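Local coordinates for thymidylate synthase (Enterobacteria phage T4, PDB 1TIS) that catalyses the reductive methylation of dUMP to dTMP, using 5,10-methylenetetrahydrofolate as donor of both the one-carbon unit and the reducing hydride, and works as a homodimer, at the interface of chains A and B. Residues are numbered along the deposited sequence; one frame, centred on the assembly and turned at random. Chains: chain A/B, Thymidylate synthase.

Contact 1: the interface of chains A and B. Residues chain A 16, 18-20, 215; chain B 134, 136, 165.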
ATOM      1  N   TYR A  16     -17.324  -5.376  13.833  1.00 63.95           N
ATOM      2  CA  TYR A  16     -16.558  -4.697  14.861  1.00 64.30           C
ATOM      3  C   TYR A  16     -16.800  -3.228  15.219  1.00 63.87           C
ATOM      4  O   TYR A  16     -16.259  -2.228  14.726  1.00 61.66           O
ATOM      5  CB  TYR A  16     -15.067  -4.970  14.519  1.00 64.54           C
ATOM      6  CG  TYR A  16     -14.634  -6.272  15.218  1.00 64.40           C
ATOM      7  CD1 TYR A  16     -14.242  -6.231  16.549  1.00 61.43           C
ATOM      8  CD2 TYR A  16     -14.683  -7.498  14.564  1.00 63.51           C
ATOM      9  CE1 TYR A  16     -13.916  -7.383  17.220  1.00 56.34           C
ATOM     10  CE2 TYR A  16     -14.351  -8.664  15.235  1.00 59.32           C
ATOM     11  CZ  TYR A  16     -13.969  -8.589  16.558  1.00 58.15           C
ATOM     12  OH  TYR A  16     -13.585  -9.739  17.214  1.00 57.12           O
ATOM     13  N   THR A  18     -15.962  -1.355  17.776  1.00 60.98           N
ATOM     14  CA  THR A  18     -14.896  -1.604  18.705  1.00 64.78           C
ATOM     15  C   THR A  18     -14.118  -0.414  19.263  1.00 69.16           C
ATOM     16  O   THR A  18     -14.167   0.745  18.820  1.00 70.66           O
ATOM     17  CB  THR A  18     -14.099  -2.711  17.900  1.00 64.33           C
ATOM     18  OG1 THR A  18     -14.871  -3.884  18.196  1.00 59.92           O
ATOM     19  CG2 THR A  18     -12.616  -2.940  18.201  1.00 61.24           C
ATOM     20  N   ASP A  19     -13.530  -0.774  20.406  1.00 72.53           N
ATOM     21  CA  ASP A  19     -12.587   0.050  21.141  1.00 72.07           C
ATOM     22  C   ASP A  19     -11.341   0.169  20.247  1.00 72.15           C
ATOM     23  O   ASP A  19     -11.092  -0.605  19.312  1.00 71.82           O
ATOM     24  CB  ASP A  19     -12.280  -0.627  22.494  1.00 68.41           C
ATOM     25  CG  ASP A  19     -12.254   0.362  23.652  1.00 65.50           C
ATOM     26  OD1 ASP A  19     -13.247   1.063  23.880  1.00 61.74           O
ATOM     27  OD2 ASP A  19     -11.228   0.428  24.320  1.00 65.03           O
ATOM     28  N   ASP A  20     -10.500   1.130  20.555  1.00 70.18           N
ATOM     29  CA  ASP A  20      -9.524   1.598  19.593  1.00 69.17           C
ATOM     30  C   ASP A  20      -8.442   2.317  20.406  1.00 68.00           C
ATOM     31  O   ASP A  20      -8.312   2.011  21.595  1.00 66.05           O
ATOM     32  CB  ASP A  20     -10.333   2.508  18.615  1.00 70.20           C
ATOM     33  CG  ASP A  20     -11.302   3.493  19.307  1.00 72.05           C
ATOM     34  OD1 ASP A  20     -12.412   3.123  19.699  1.00 68.96           O
ATOM     35  OD2 ASP A  20     -10.930   4.649  19.478  1.00 76.23           O
ATOM     36  N   ASN A 215      -7.582   0.834   8.092  1.00  9.19           N
ATOM     37  CA  ASN A 215      -8.710   0.921   8.989  1.00  7.92           C
ATOM     38  C   ASN A 215      -9.670   2.047   8.649  1.00  8.30           C
ATOM     39  O   ASN A 215      -9.567   3.187   9.139  1.00  2.01           O
ATOM     40  CB  ASN A 215      -8.195   1.099  10.363  1.00 12.15           C
ATOM     41  CG  ASN A 215      -9.228   0.735  11.390  1.00  9.76           C
ATOM     42  OD1 ASN A 215      -9.088  -0.251  12.103  1.00  8.14           O
ATOM     43  ND2 ASN A 215     -10.291   1.508  11.529  1.00 13.31           N
TER
ATOM     44  N   ASN B 134      -4.931  -2.161  19.484  1.00 30.28           N
ATOM     45  CA  ASN B 134      -5.819  -1.443  18.598  1.00 31.03           C
ATOM     46  C   ASN B 134      -5.214  -0.110  18.105  1.00 30.55           C
ATOM     47  O   ASN B 134      -5.922   0.876  17.850  1.00 31.41           O
ATOM     48  CB  ASN B 134      -7.193  -1.275  19.341  1.00 34.74           C
ATOM     49  CG  ASN B 134      -8.201  -2.448  19.149  1.00 36.03           C
ATOM     50  OD1 ASN B 134      -8.414  -3.332  19.994  1.00 31.49           O
ATOM     51  ND2 ASN B 134      -8.904  -2.504  18.030  1.00 39.14           N
ATOM     52  N   ARG B 136      -3.131   1.885  15.010  1.00 27.67           N
ATOM     53  CA  ARG B 136      -3.203   1.767  13.542  1.00 28.17           C
ATOM     54  C   ARG B 136      -1.836   1.837  12.823  1.00 24.81           C
ATOM     55  O   ARG B 136      -1.665   1.266  11.753  1.00 22.53           O
ATOM     56  CB  ARG B 136      -4.152   2.857  12.978  1.00 27.02           C
ATOM     57  CG  ARG B 136      -5.575   2.821  13.559  1.00 32.29           C
ATOM     58  CD  ARG B 136      -6.292   1.432  13.577  1.00 40.10           C
ATOM     59  NE  ARG B 136      -7.350   1.329  14.602  1.00 42.33           N
ATOM     60  CZ  ARG B 136      -7.984   0.185  14.946  1.00 40.89           C
ATOM     61  NH1 ARG B 136      -7.726  -0.996  14.366  1.00 40.74           N
ATOM     62  NH2 ARG B 136      -8.926   0.230  15.893  1.00 38.39           N
ATOM     63  N   ARG B 165      -8.399  -7.594  15.618  1.00 21.39           N
ATOM     64  CA  ARG B 165      -9.864  -7.697  15.764  1.00 17.10           C
ATOM     65  C   ARG B 165     -10.304  -7.715  17.230  1.00 21.91           C
ATOM     66  O   ARG B 165     -10.189  -6.703  17.919  1.00 22.01           O
ATOM     67  CB  ARG B 165     -10.371  -8.954  15.058  1.00  7.64           C
ATOM     68  CG  ARG B 165     -10.551  -8.581  13.603  1.00 13.48           C
ATOM     69  CD  ARG B 165     -11.598  -9.354  12.806  1.00 13.69           C
ATOM     70  NE  ARG B 165     -11.427 -10.802  12.873  1.00 18.79           N
ATOM     71  CZ  ARG B 165     -12.080 -11.657  12.074  1.00 17.47           C
ATOM     72  NH1 ARG B 165     -12.934 -11.206  11.160  1.00 22.79           N
ATOM     73  NH2 ARG B 165     -11.890 -12.983  12.175  1.00 14.11           N
TER
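A:Asn215 and B:Arg136 meet with the amide tilted over one face of the guanidinium group, toward its rim, the two planes inclined by 45°. The amide carbon CG of A:Asn215 stands 3.4 Å above the plane of the B:Arg136 guanidinium. The amide oxygen OD1 of A:Asn215 lies over that face near NH1 and CZ, but the N-H bonds point away from it; no hydrogen bond is formed, and any attraction to the positive group would be electrostatic. On the opposite face lies the main-chain oxygen of B:Asn134, and CB of A:Asp20 sits at the edge, in plane. The guanidinium is thus sandwiched between oxygen-bearing groups of both subunits, a fitting setting for a flat cation. B:Arg136 gets there by a bend at chi2 (-49°), after which its chain runs out past A:Asn215.

B:Asn134 lies alongside the main chain of A:Asp19 and A:Asp20. Its CB packs on CA of A:Asp20 at 3.7 Å, while the amide nitrogen ND2 is 3.2 Å from the main-chain O of A:Asp19 without the geometry of a hydrogen bond. A short amide probably suits this place, because it can lie close to the A:Asp19 carbonyl without a long chain to accommodate. The methyl CG2 of A:Thr18 also touches ND2 of B:Asn134, at 3.7 Å.

Farther along, A:Tyr16 crosses B:Arg165 at about a right angle, its ring covering the arginine's main chain and the CB and CD of its stem. Ring atom CE1 of A:Tyr16 is 3.6 Å from the main-chain carbon C of B:Arg165, and CE2 of A:Tyr16 is 3.7 Å from CD of B:Arg165. The guanidinium lies beyond the ring, its plane 26° from it.

In thymidylate synthases the arginine at B:Arg136 reaches the dUMP phosphate in the partner's active site, and A:Asp20 directly precedes A:Arg21, another dUMP-binding arginine. The contact therefore probably helps to position both.

Contact 2: the interface of chains A and B. Residues chain A 33, 170-172, 210; chain B 30-31, 213.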
ATOM      1  N   LYS A  33     -11.330  -0.862  -0.873  1.00 23.70           N
ATOM      2  CA  LYS A  33     -10.720  -0.422  -2.122  1.00 16.31           C
ATOM      3  C   LYS A  33     -11.896   0.101  -2.955  1.00 15.22           C
ATOM      4  O   LYS A  33     -13.024  -0.380  -2.808  1.00 12.17           O
ATOM      5  CB  LYS A  33     -10.028  -1.597  -2.786  1.00 15.31           C
ATOM      6  CG  LYS A  33      -9.680  -1.430  -4.257  1.00 19.74           C
ATOM      7  CD  LYS A  33      -8.567  -2.398  -4.678  1.00 24.32           C
ATOM      8  CE  LYS A  33      -7.288  -1.869  -4.032  1.00 26.77           C
ATOM      9  NZ  LYS A  33      -6.145  -2.736  -4.195  1.00 29.26           N
ATOM     10  N   ASP A 170      -3.044   6.369 -14.106  1.00 11.10           N
ATOM     11  CA  ASP A 170      -3.915   5.899 -13.059  1.00 15.65           C
ATOM     12  C   ASP A 170      -3.172   6.106 -11.751  1.00 15.86           C
ATOM     13  O   ASP A 170      -1.937   5.989 -11.801  1.00 20.72           O
ATOM     14  CB  ASP A 170      -4.218   4.420 -13.286  1.00 18.77           C
ATOM     15  CG  ASP A 170      -4.785   4.011 -14.650  1.00 18.82           C
ATOM     16  OD1 ASP A 170      -5.578   4.739 -15.251  1.00 20.90           O
ATOM     17  OD2 ASP A 170      -4.433   2.924 -15.102  1.00 20.57           O
ATOM     18  N   LEU A 171      -3.810   6.439 -10.618  1.00  5.05           N
ATOM     19  CA  LEU A 171      -3.077   6.556  -9.377  1.00  2.00           C
ATOM     20  C   LEU A 171      -3.773   5.708  -8.345  1.00  4.88           C
ATOM     21  O   LEU A 171      -4.998   5.606  -8.366  1.00  5.50           O
ATOM     22  CB  LEU A 171      -3.041   7.996  -8.838  1.00  4.66           C
ATOM     23  CG  LEU A 171      -2.179   8.245  -7.563  1.00  5.27           C
ATOM     24  CD1 LEU A 171      -1.703   9.668  -7.614  1.00  5.08           C
ATOM     25  CD2 LEU A 171      -2.939   8.012  -6.270  1.00  2.00           C
ATOM     26  N   GLN A 172      -3.067   5.132  -7.381  1.00  5.73           N
ATOM     27  CA  GLN A 172      -3.693   4.378  -6.295  1.00  5.71           C
ATOM     28  C   GLN A 172      -3.014   4.651  -4.947  1.00  2.01           C
ATOM     29  O   GLN A 172      -1.831   4.403  -4.779  1.00  2.00           O
ATOM     30  CB  GLN A 172      -3.638   2.875  -6.628  1.00  2.08           C
ATOM     31  CG  GLN A 172      -3.977   2.053  -5.420  1.00  2.01           C
ATOM     32  CD  GLN A 172      -4.034   0.603  -5.734  1.00  3.04           C
ATOM     33  OE1 GLN A 172      -5.058   0.013  -5.443  1.00 11.45           O
ATOM     34  NE2 GLN A 172      -3.062  -0.044  -6.345  1.00  2.00           N
ATOM     35  N   ILE A 210      -7.909   4.716  -7.810  1.00  8.81           N
ATOM     36  CA  ILE A 210      -8.216   3.550  -6.977  1.00  2.00           C
ATOM     37  C   ILE A 210      -7.736   3.829  -5.587  1.00  2.00           C
ATOM     38  O   ILE A 210      -6.706   4.457  -5.433  1.00  2.01           O
ATOM     39  CB  ILE A 210      -7.493   2.317  -7.480  1.00  2.01           C
ATOM     40  CG1 ILE A 210      -7.594   2.164  -8.973  1.00  2.01           C
ATOM     41  CG2 ILE A 210      -8.151   1.108  -6.886  1.00  2.00           C
ATOM     42  CD1 ILE A 210      -6.601   1.063  -9.385  1.00  3.23           C
TER
ATOM     43  N   PHE B  30      -4.843  -3.275 -13.341  1.00 18.23           N
ATOM     44  CA  PHE B  30      -4.239  -2.543 -12.209  1.00 16.58           C
ATOM     45  C   PHE B  30      -5.235  -2.279 -11.083  1.00 14.06           C
ATOM     46  O   PHE B  30      -6.219  -1.555 -11.273  1.00 22.99           O
ATOM     47  CB  PHE B  30      -3.669  -1.186 -12.712  1.00 15.38           C
ATOM     48  CG  PHE B  30      -3.145  -0.208 -11.665  1.00 14.24           C
ATOM     49  CD1 PHE B  30      -1.982  -0.490 -10.962  1.00 10.16           C
ATOM     50  CD2 PHE B  30      -3.846   0.978 -11.433  1.00 13.06           C
ATOM     51  CE1 PHE B  30      -1.531   0.415 -10.029  1.00  7.94           C
ATOM     52  CE2 PHE B  30      -3.384   1.879 -10.497  1.00 10.65           C
ATOM     53  CZ  PHE B  30      -2.225   1.590  -9.800  1.00  9.51           C
ATOM     54  N   GLY B  31      -5.053  -2.844  -9.919  1.00  8.97           N
ATOM     55  CA  GLY B  31      -5.930  -2.501  -8.836  1.00  4.62           C
ATOM     56  C   GLY B  31      -6.696  -3.691  -8.396  1.00  7.48           C
ATOM     57  O   GLY B  31      -7.873  -3.726  -8.647  1.00 13.73           O
ATOM     58  N   GLY B 213      -3.412  -5.103  -4.839  1.00  2.02           N
ATOM     59  CA  GLY B 213      -2.610  -5.309  -6.023  1.00  3.06           C
ATOM     60  C   GLY B 213      -2.426  -4.041  -6.822  1.00  2.01           C
ATOM     61  O   GLY B 213      -3.268  -3.130  -6.850  1.00  2.00           O
TER
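B:Phe30 reaches across to A:Ile210 and to the strand 168-175 of chain A, and A:Gln172 on that strand makes a hydrogen bond across the interface. Followed outward, A:Gln172 begins with CB, which rests 3.7 Å from CZ at the far end of the B:Phe30 ring. From there the chain leaves with CG anti to the backbone N (chi1 167°) and stays extended, carrying the amide past the ring until CD lies 4.0 Å from O of B:Gly213. At the tip the two amide atoms divide their work. OE1 of A:Gln172 accepts a weak hydrogen bond from NZ of A:Lys33, within its own subunit. NE2 of A:Gln172 donates to the main-chain O of B:Gly213 at 3.1 Å, nearly straight at the hydrogen (174°). The acceptor lies in the glutamine's amide plane, although the donor stands above the plane of the glycine carbonyl. NE2 of A:Gln172 is also 3.9 Å from CZ of B:Phe30, the amide steeply inclined to the ring. Glutamine suits this place because its reach ends in both a donor and an acceptor; the lysine contact may help to fix which way the amide is turned.

CD1 of A:Ile210 lies by the CD2-CE2 rim of the B:Phe30 ring, 3.4 Å from CD2, and 3.7 Å from CA of B:Gly31, where the lack of a side chain probably lets the methyl approach; the positive phi of B:Gly31 also favours glycine. CD1 of A:Ile210 and CB of A:Gln172 sit toward one face of the ring, CB of A:Asp170 toward the other, 3.9 Å from CE2 of B:Phe30, its carboxylate turned 19° from the ring plane.

Strands 33-37, 168-175 and 205-213 of chain A face the ends of strands 26-30 and 205-213 of chain B, where the subunits' sheets meet.

About 25 Å separates the centres of contact 1 and contact 2, and each centre is about 15 Å from the catalytic nucleophile A:Cys156. They share no residue, but the segment from strand 205-213 to A:Asn215 links them: A:Ile210 belongs to contact 2, while A:Asn215 takes part in contact 1. Contact 1 is made largely by loops and includes an arginine of the shared dUMP site, whereas contact 2 joins strand regions of the two subunits. Two-fold symmetry repeats both with the chains exchanged, so the homodimer combines sheet packing with loop contacts near the nucleotide sites.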